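Local coordinates for conserved protein MTH689 (Methanothermobacter thermautotrophicus, PDB 2WNY) that is of unknown function but, as a DUF54 protein encoded in the exosome superoperon, may bind RNA, at residues Y13-Y18 and D114-L118. The protein carries 1 engineered substitution. Residue numbers count along the deposited sequence, not the author numbering.
Engineered in segment 13-18: Cys14 (natural residue Arg).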
loop_
_atom_site.group_PDB
_atom_site.type_symbol
_atom_site.label_atom_id
_atom_site.label_comp_id
_atom_site.label_asym_id
_atom_site.label_seq_id
_atom_site.Cartn_x
_atom_site.Cartn_y
_atom_site.Cartn_z
ATOM N N TYR A 13 1.061 6.152 -0.619
ATOM C CA TYR A 13 1.993 5.256 0.068
ATOM C C TYR A 13 2.952 6.043 0.929
ATOM O O TYR A 13 3.258 7.229 0.655
ATOM C CB TYR A 13 2.727 4.321 -0.912
ATOM C CG TYR A 13 3.635 5.048 -1.872
ATOM C CD1 TYR A 13 4.932 5.420 -1.491
ATOM C CD2 TYR A 13 3.203 5.373 -3.149
ATOM C CE1 TYR A 13 5.764 6.106 -2.358
ATOM C CE2 TYR A 13 4.021 6.052 -4.012
ATOM C CZ TYR A 13 5.308 6.406 -3.617
ATOM O OH TYR A 13 6.119 7.076 -4.483
ATOM N N CYS A 14 3.387 5.388 2.002
ATOM C CA CYS A 14 4.304 5.958 2.944
ATOM C C CYS A 14 5.258 4.854 3.430
ATOM O O CYS A 14 4.811 3.750 3.732
ATOM C CB CYS A 14 3.480 6.516 4.120
ATOM S SG CYS A 14 4.438 7.372 5.268
ATOM N N LEU A 15 6.557 5.138 3.514
ATOM C CA LEU A 15 7.497 4.219 4.228
ATOM C C LEU A 15 8.678 5.008 4.729
ATOM O O LEU A 15 8.860 6.176 4.347
ATOM C CB LEU A 15 7.897 2.967 3.427
ATOM C CG LEU A 15 8.829 3.031 2.216
ATOM C CD1 LEU A 15 9.262 1.620 1.865
ATOM C CD2 LEU A 15 8.166 3.729 1.032
ATOM N N MET A 16 9.426 4.407 5.649
ATOM C CA MET A 16 10.412 5.148 6.400
ATOM C C MET A 16 11.792 4.610 6.149
ATOM O O MET A 16 11.972 3.416 5.871
ATOM C CB MET A 16 10.081 5.102 7.898
ATOM C CG MET A 16 8.663 4.637 8.138
ATOM S SD MET A 16 7.805 5.524 9.409
ATOM C CE MET A 16 6.894 6.651 8.366
ATOM N N VAL A 17 12.762 5.510 6.238
ATOM C CA VAL A 17 14.164 5.119 6.141
ATOM C C VAL A 17 14.825 5.543 7.446
ATOM O O VAL A 17 14.962 6.750 7.716
ATOM C CB VAL A 17 14.894 5.806 4.979
ATOM C CG1 VAL A 17 16.330 5.271 4.859
ATOM C CG2 VAL A 17 14.139 5.612 3.649
ATOM N N TYR A 18 15.248 4.553 8.223
ATOM C CA TYR A 18 15.946 4.813 9.474
ATOM C C TYR A 18 17.444 5.035 9.200
ATOM O O TYR A 18 17.934 4.824 8.079
ATOM C CB TYR A 18 15.668 3.703 10.494
ATOM C CG TYR A 18 14.255 3.800 11.033
ATOM C CD1 TYR A 18 13.982 4.507 12.204
ATOM C CD2 TYR A 18 13.183 3.236 10.338
ATOM C CE1 TYR A 18 12.686 4.642 12.679
ATOM C CE2 TYR A 18 11.875 3.371 10.802
ATOM C CZ TYR A 18 11.635 4.072 11.960
ATOM O OH TYR A 18 10.360 4.215 12.412
ATOM N N ASP A 114 7.524 -1.842 11.234
ATOM C CA ASP A 114 8.110 -1.149 10.098
ATOM C C ASP A 114 7.500 -1.670 8.819
ATOM O O ASP A 114 7.790 -2.810 8.349
ATOM C CB ASP A 114 9.625 -1.315 10.091
ATOM C CG ASP A 114 10.331 -0.203 9.341
ATOM O OD1 ASP A 114 9.715 0.862 9.066
ATOM O OD2 ASP A 114 11.522 -0.402 9.042
ATOM N N ALA A 115 6.634 -0.839 8.251
ATOM C CA ALA A 115 5.875 -1.285 7.107
ATOM C C ALA A 115 5.858 -0.294 5.958
ATOM O O ALA A 115 6.203 0.886 6.114
ATOM C CB ALA A 115 4.442 -1.640 7.531
ATOM N N ILE A 116 5.468 -0.808 4.804
ATOM C CA ILE A 116 5.086 0.005 3.676
ATOM C C ILE A 116 3.582 0.249 3.841
ATOM O O ILE A 116 2.795 -0.698 3.804
ATOM C CB ILE A 116 5.381 -0.720 2.358
ATOM C CG1 ILE A 116 6.865 -1.140 2.324
ATOM C CG2 ILE A 116 5.023 0.186 1.158
ATOM C CD1 ILE A 116 7.345 -1.658 0.990
ATOM N N HIS A 117 3.188 1.502 4.073
ATOM C CA HIS A 117 1.780 1.774 4.355
ATOM C C HIS A 117 1.123 2.182 3.042
ATOM O O HIS A 117 1.566 3.140 2.407
ATOM C CB HIS A 117 1.606 2.924 5.356
ATOM C CG HIS A 117 2.134 2.643 6.734
ATOM N ND1 HIS A 117 3.478 2.474 7.005
ATOM C CD2 HIS A 117 1.500 2.572 7.933
ATOM C CE1 HIS A 117 3.644 2.264 8.300
ATOM N NE2 HIS A 117 2.461 2.318 8.885
ATOM N N LEU A 118 0.074 1.475 2.653
ATOM C CA LEU A 118 -0.733 1.882 1.500
ATOM C C LEU A 118 -2.124 2.345 1.928
ATOM O O LEU A 118 -2.801 1.692 2.748
ATOM C CB LEU A 118 -0.845 0.741 0.500
ATOM C CG LEU A 118 0.460 0.005 0.176
ATOM C CD1 LEU A 118 0.153 -1.256 -0.606
ATOM C CD2 LEU A 118 1.414 0.890 -0.588
HETATM O O HOH W 1 8.538 1.928 6.784
HETATM O O HOH W 2 8.863 2.169 11.172
#
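Segments 13-18 and 114-118 run antiparallel, their short strand axes 4.7 Å apart at closest approach. Cys14 and His117 form a hydrogen-bonded pair: Cys14 N donates to His117 O (2.9 Å) and His117 N to Cys14 O (2.8 Å). Beside it, Tyr13 and Leu118 make a non-hydrogen-bonded pair, with a CA-H...O contact from Tyr13 CA to His117 O (3.2 Å).

Leu118 CD2 meets Tyr13 CB, and Leu15 CD1 meets Ile116 CG1, each at 3.7 Å; these bulky side chains suit a buried face. Cys14, engineered in place of Arg, shares the other, partly exposed face with His117, whose polar imidazole suits it, ND1 giving a weak hydrogen bond to Ala115 O (3.3 Å).

Toward Asp114 the strands splay and water intervenes. One water accepts from Met16 N (2.9 Å) and donates to Ala115 O (2.6 Å) and Asp114 OD1 (2.8 Å); a second links Asp114 OD1 (2.6 Å) to Tyr18 OH (2.8 Å). Carboxylate suits this spot: OD1 accepts from both waters, OD2 salt-bridges Lys99. Tyr18 OH is also hydrogen-bonded to Tyr47 N.

The contact joins the two central strands, 8-17 and 115-122, of an antiparallel sheet with helix 23-30 packed on one face, an α+β architecture.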